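Local coordinates for protein probable hydrolase (Pseudomonas aeruginosa, PDB 7AL6) that is of unknown function but adopts the alpha/beta hydrolase fold and is probably a hydrolase, perhaps a lipolytic enzyme, at residues Phe96-His101 with Glu117-Leu122; Leu122-Gly127 with Cys227-Val232. All coordinates share one frame; numbering follows the deposited sequence.

Contact 1: Phe96-His101 with Glu117-Leu122; sequences FSLLGH and ERIERL
One face of the Phe96 ring lies against the carbonyl oxygen of Arg118, while CD2 of Leu98, from the same strand, sits in plane at the ring's edge. Ile119 reaches the ring obliquely, its CD1 3.5 Å from Phe96 CE2. CG of Phe96 sits between the backbone N and the carbonyl carbon (chi1 57°), and the far end of the ring comes nearer the neighbouring strand than CB does. Leu98 and Leu122 lie side by side, Leu98 CB 3.7 Å from Leu122 CD2, and helices 77-91 and 103-114 cover this apolar face. The parallel strands are joined by backbone bonds from Phe96 N to Arg118 O, Glu120 N to Phe96 O (2.9 Å) and Leu98 N to Arg121 O. Between Phe96 and Leu98 the register slips by one residue, a beta bulge. Beside the bulge Ser97 OG donates to a water (2.8 Å), which in turn donates to Glu120 OE2. The Arg118 guanidinium is gripped from outside the pair, by Glu89 and the carbonyls of Trp93 and Glu94. The chemistry is thus divided: apolar side chains pack on the helix-covered face of this beta-alpha-beta unit, and a water links the polar side chains at the irregular step.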
loop_
_atom_site.group_PDB
_atom_site.type_symbol
_atom_site.label_atom_id
_atom_site.label_comp_id
_atom_site.label_asym_id
_atom_site.label_seq_id
_atom_site.Cartn_x
_atom_site.Cartn_y
_atom_site.Cartn_z
ATOM N N PHE A 96 0.331 23.047 -21.225
ATOM C CA PHE A 96 1.699 23.189 -20.694
ATOM C C PHE A 96 2.702 22.649 -21.706
ATOM O O PHE A 96 2.341 21.926 -22.584
ATOM C CB PHE A 96 1.831 22.452 -19.365
ATOM C CG PHE A 96 1.495 20.989 -19.432
ATOM C CD1 PHE A 96 0.192 20.559 -19.303
ATOM C CD2 PHE A 96 2.480 20.043 -19.609
ATOM C CE1 PHE A 96 -0.118 19.218 -19.359
ATOM C CE2 PHE A 96 2.167 18.701 -19.659
ATOM C CZ PHE A 96 0.868 18.295 -19.550
ATOM N N SER A 97 3.949 22.998 -21.507
ATOM C CA SER A 97 5.059 22.565 -22.346
ATOM C C SER A 97 5.889 21.534 -21.603
ATOM O O SER A 97 5.802 21.412 -20.373
ATOM C CB SER A 97 5.880 23.773 -22.758
ATOM O OG SER A 97 5.096 24.531 -23.703
ATOM N N LEU A 98 6.656 20.754 -22.372
ATOM C CA LEU A 98 7.584 19.771 -21.824
ATOM C C LEU A 98 9.028 20.040 -22.235
ATOM O O LEU A 98 9.323 20.452 -23.365
ATOM C CB LEU A 98 7.169 18.361 -22.228
ATOM C CG LEU A 98 5.834 17.903 -21.608
ATOM C CD1 LEU A 98 5.419 16.627 -22.288
ATOM C CD2 LEU A 98 5.870 17.753 -20.124
ATOM N N LEU A 99 9.925 19.833 -21.276
ATOM C CA LEU A 99 11.364 19.936 -21.448
ATOM C C LEU A 99 11.923 18.605 -21.002
ATOM O O LEU A 99 11.867 18.274 -19.813
ATOM C CB LEU A 99 11.918 21.089 -20.625
ATOM C CG LEU A 99 13.445 21.122 -20.470
ATOM C CD1 LEU A 99 14.195 21.201 -21.809
ATOM C CD2 LEU A 99 13.860 22.309 -19.553
ATOM N N GLY A 100 12.400 17.804 -21.923
ATOM C CA GLY A 100 12.744 16.434 -21.607
ATOM C C GLY A 100 14.156 16.081 -22.011
ATOM O O GLY A 100 14.608 16.443 -23.096
ATOM N N HIS A 101 14.826 15.306 -21.149
ATOM C CA HIS A 101 16.163 14.802 -21.418
ATOM C C HIS A 101 16.117 13.286 -21.517
ATOM O O HIS A 101 15.613 12.600 -20.615
ATOM C CB HIS A 101 17.190 15.242 -20.351
ATOM C CG HIS A 101 18.537 14.613 -20.554
ATOM N ND1 HIS A 101 19.074 13.697 -19.679
ATOM C CD2 HIS A 101 19.424 14.728 -21.565
ATOM C CE1 HIS A 101 20.232 13.270 -20.143
ATOM N NE2 HIS A 101 20.470 13.886 -21.287
ATOM N N GLU A 117 -3.820 18.026 -27.547
ATOM C CA GLU A 117 -4.654 19.131 -27.012
ATOM C C GLU A 117 -3.963 19.796 -25.798
ATOM O O GLU A 117 -4.166 20.961 -25.616
ATOM C CB GLU A 117 -6.059 18.597 -26.690
ATOM C CG GLU A 117 -6.110 17.774 -25.401
ATOM C CD GLU A 117 -7.157 16.724 -25.079
ATOM O OE1 GLU A 117 -7.676 16.096 -25.986
ATOM O OE2 GLU A 117 -7.368 16.492 -23.890
ATOM N N ARG A 118 -3.206 19.072 -24.973
ATOM C CA ARG A 118 -2.570 19.562 -23.736
ATOM C C ARG A 118 -1.160 20.126 -23.911
ATOM O O ARG A 118 -0.782 20.873 -23.080
ATOM C CB ARG A 118 -2.405 18.403 -22.753
ATOM C CG ARG A 118 -3.656 17.593 -22.474
ATOM C CD ARG A 118 -4.779 18.326 -21.776
ATOM N NE ARG A 118 -4.404 18.946 -20.525
ATOM C CZ ARG A 118 -4.667 18.471 -19.318
ATOM N NH1 ARG A 118 -4.261 19.138 -18.259
ATOM N NH2 ARG A 118 -5.336 17.353 -19.163
ATOM N N ILE A 119 -0.433 19.825 -24.970
ATOM C CA ILE A 119 0.998 20.125 -24.988
ATOM C C ILE A 119 1.269 21.289 -25.940
ATOM O O ILE A 119 1.029 21.195 -27.154
ATOM C CB ILE A 119 1.820 18.894 -25.404
ATOM C CG1 ILE A 119 1.518 17.696 -24.534
ATOM C CG2 ILE A 119 3.296 19.240 -25.353
ATOM C CD1 ILE A 119 1.668 17.983 -23.006
ATOM N N GLU A 120 1.777 22.383 -25.402
ATOM C CA GLU A 120 1.952 23.569 -26.224
ATOM C C GLU A 120 3.249 23.522 -27.053
ATOM O O GLU A 120 3.240 23.914 -28.217
ATOM C CB GLU A 120 1.939 24.810 -25.355
ATOM C CG GLU A 120 0.592 25.078 -24.693
ATOM C CD GLU A 120 0.571 26.358 -23.880
ATOM O OE1 GLU A 120 -0.081 27.318 -24.360
ATOM O OE2 GLU A 120 1.175 26.402 -22.766
ATOM N N ARG A 121 4.349 23.100 -26.438
ATOM C CA ARG A 121 5.700 23.031 -27.040
ATOM C C ARG A 121 6.514 21.860 -26.462
ATOM O O ARG A 121 6.255 21.469 -25.348
ATOM C CB ARG A 121 6.436 24.346 -26.774
ATOM C CG ARG A 121 5.666 25.610 -27.123
ATOM C CD ARG A 121 5.932 26.073 -28.537
ATOM N NE ARG A 121 5.342 27.339 -28.931
ATOM C CZ ARG A 121 4.129 27.494 -29.430
ATOM N NH1 ARG A 121 3.726 28.687 -29.793
ATOM N NH2 ARG A 121 3.318 26.473 -29.567
ATOM N N LEU A 122 7.473 21.338 -27.217
ATOM C CA LEU A 122 8.405 20.288 -26.749
ATOM C C LEU A 122 9.846 20.782 -26.895
ATOM O O LEU A 122 10.202 21.161 -27.989
ATOM C CB LEU A 122 8.276 19.026 -27.594
ATOM C CG LEU A 122 7.109 18.096 -27.338
ATOM C CD1 LEU A 122 7.452 16.722 -27.858
ATOM C CD2 LEU A 122 6.735 18.043 -25.874
HETATM O O HOH W 1 3.967 26.331 -21.947
#

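Contact 2: Leu122-Gly127 with Cys227-Val232; sequences LALIDG and CPVSLV. With EDO (1,2-ethanediol), chain H.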
loop_
_atom_site.group_PDB
_atom_site.type_symbol
_atom_site.label_atom_id
_atom_site.label_comp_id
_atom_site.label_asym_id
_atom_site.label_seq_id
_atom_site.Cartn_x
_atom_site.Cartn_y
_atom_site.Cartn_z
ATOM N N LEU A 122 7.473 21.338 -27.217
ATOM C CA LEU A 122 8.405 20.288 -26.749
ATOM C C LEU A 122 9.846 20.782 -26.895
ATOM O O LEU A 122 10.202 21.161 -27.989
ATOM C CB LEU A 122 8.276 19.026 -27.594
ATOM C CG LEU A 122 7.109 18.096 -27.338
ATOM C CD1 LEU A 122 7.452 16.722 -27.858
ATOM C CD2 LEU A 122 6.735 18.043 -25.874
ATOM N N ALA A 123 10.644 20.771 -25.837
ATOM C CA ALA A 123 12.091 21.044 -25.873
ATOM C C ALA A 123 12.738 19.711 -25.502
ATOM O O ALA A 123 12.529 19.241 -24.401
ATOM C CB ALA A 123 12.464 22.172 -24.965
ATOM N N LEU A 124 13.474 19.117 -26.423
ATOM C CA LEU A 124 14.031 17.783 -26.243
ATOM C C LEU A 124 15.553 17.860 -26.231
ATOM O O LEU A 124 16.151 18.520 -27.095
ATOM C CB LEU A 124 13.545 16.852 -27.326
ATOM C CG LEU A 124 12.033 16.816 -27.574
ATOM C CD1 LEU A 124 11.713 15.883 -28.714
ATOM C CD2 LEU A 124 11.269 16.368 -26.322
ATOM N N ILE A 125 16.168 17.172 -25.274
ATOM C CA ILE A 125 17.646 17.087 -25.178
ATOM C C ILE A 125 18.097 15.643 -25.454
ATOM O O ILE A 125 17.881 14.790 -24.604
ATOM C CB ILE A 125 18.181 17.593 -23.833
ATOM C CG1 ILE A 125 17.678 18.992 -23.495
ATOM C CG2 ILE A 125 19.688 17.537 -23.821
ATOM C CD1 ILE A 125 17.997 19.424 -22.103
ATOM N N ASP A 126 18.644 15.380 -26.635
ATOM C CA ASP A 126 19.307 14.121 -27.023
ATOM C C ASP A 126 18.444 12.882 -26.805
ATOM O O ASP A 126 18.981 11.917 -26.366
ATOM C CB ASP A 126 20.627 13.992 -26.280
ATOM C CG ASP A 126 21.695 13.341 -27.128
ATOM O OD1 ASP A 126 21.832 13.749 -28.247
ATOM O OD2 ASP A 126 22.326 12.432 -26.653
ATOM N N GLY A 127 17.156 12.948 -27.085
ATOM C CA GLY A 127 16.235 11.810 -26.996
ATOM C C GLY A 127 15.061 12.001 -27.916
ATOM O O GLY A 127 14.684 13.113 -28.112
ATOM N N CYS A 227 2.780 19.810 -32.012
ATOM C CA CYS A 227 3.282 21.083 -31.550
ATOM C C CYS A 227 4.680 21.368 -32.059
ATOM O O CYS A 227 5.380 20.476 -32.532
ATOM C CB CYS A 227 3.287 21.140 -30.014
ATOM S SG CYS A 227 4.416 19.905 -29.290
ATOM N N PRO A 228 5.102 22.627 -31.982
ATOM C CA PRO A 228 6.494 22.963 -32.272
ATOM C C PRO A 228 7.421 22.172 -31.371
ATOM O O PRO A 228 7.148 21.984 -30.186
ATOM C CB PRO A 228 6.577 24.463 -31.969
ATOM C CG PRO A 228 5.154 24.965 -32.153
ATOM C CD PRO A 228 4.278 23.813 -31.704
ATOM N N VAL A 229 8.534 21.731 -31.942
ATOM C CA VAL A 229 9.509 20.900 -31.251
ATOM C C VAL A 229 10.895 21.487 -31.491
ATOM O O VAL A 229 11.250 21.796 -32.636
ATOM C CB VAL A 229 9.478 19.442 -31.731
ATOM C CG1 VAL A 229 10.626 18.660 -31.084
ATOM C CG2 VAL A 229 8.166 18.763 -31.441
ATOM N N SER A 230 11.671 21.647 -30.414
ATOM C CA SER A 230 13.088 21.978 -30.485
ATOM C C SER A 230 13.914 20.802 -29.967
ATOM O O SER A 230 13.809 20.410 -28.793
ATOM C CB SER A 230 13.366 23.232 -29.686
ATOM O OG SER A 230 14.725 23.645 -29.829
ATOM N N LEU A 231 14.736 20.237 -30.834
ATOM C CA LEU A 231 15.586 19.113 -30.485
ATOM C C LEU A 231 17.072 19.483 -30.451
ATOM O O LEU A 231 17.641 19.972 -31.446
ATOM C CB LEU A 231 15.356 17.962 -31.451
ATOM C CG LEU A 231 16.239 16.734 -31.263
ATOM C CD1 LEU A 231 16.069 16.014 -29.919
ATOM C CD2 LEU A 231 15.930 15.810 -32.402
ATOM N N VAL A 232 17.720 19.181 -29.323
ATOM C CA VAL A 232 19.164 19.375 -29.165
ATOM C C VAL A 232 19.848 18.030 -29.296
ATOM O O VAL A 232 19.430 17.035 -28.683
ATOM C CB VAL A 232 19.506 20.043 -27.833
ATOM C CG1 VAL A 232 21.014 19.879 -27.528
ATOM C CG2 VAL A 232 19.103 21.512 -27.895
HETATM C C1 EDO H . 8.991 24.306 -34.217
HETATM O O1 EDO H . 8.445 25.360 -34.968
HETATM C C2 EDO H . 9.402 23.164 -35.053
HETATM O O2 EDO H . 8.722 21.976 -34.877
#
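Leu124 meets the neighbouring strand through two of its carbons: CD1 lies 3.8 Å from Val229 CG1, and CB lies 3.7 Å from Leu231 CD1. Leu231 CG is anti to the backbone N (chi1 177°), and beyond it CD1 also touches the carbonyl oxygen of Gly127. Nearer the start of the pair, Val229 CG2 rests beside Leu122 CB, and Cys227 SG approaches Leu122 CG at 3.8 Å. Behind these apolar contacts runs a regular parallel pairing, its bonds passing alternately between the strands: Leu122 N to Pro228 O, Ser230 N to Leu122 O, Leu124 N to Ser230 O at 2.7 Å, Val232 N to Leu124 O, and finally Asp126 N to Val232 O, also 2.7 Å. On the face bearing Ala123, Ile125, Ser230 and Val232, Phe280 of helix 270-284 covers Ala123, Ile125 and Ser230. Helix 103-114 packs on the opposite face, against Leu122 and Leu124. At the start of strand 229-234, Val229 N donates to O2 of an ethanediol (3.0 Å), probably from the crystallisation liquor, which also bonds Pro253 O. Asp126 lies just past the strand, its OD2 bonded to His263 ND1 and Met238 N and its OD1 to Ala234 N. With Ser102 and His263 it forms a pattern consistent with a catalytic triad. The last inter-strand bond ties the backbone of the putative acid residue to the sheet, while main-chain N-H groups help fix its carboxylate.

In the fold
Contacts 1 and 2 show how one inner strand serves two neighbours: strand 119-125 pairs with 96-101 in contact 1 and with 229-234 in contact 2, and Leu122 belongs to both. The two are buried and their centres lie about 9 Å apart. Contact 1 joins strands linked by a single helix and is bulged, with water and partly exposed charged residues along its polar side; contact 2 brings together distant parts of the chain in regular register, and its side-chain contacts across the strands are apolar, with the putative acid at its end. Probable backbone bonds from Leu98 O to Ala123 N and Gly100 O to Ile125 N carry the pairing of strand 96-101 onward along strand 119-125, toward the probable nucleophile elbow.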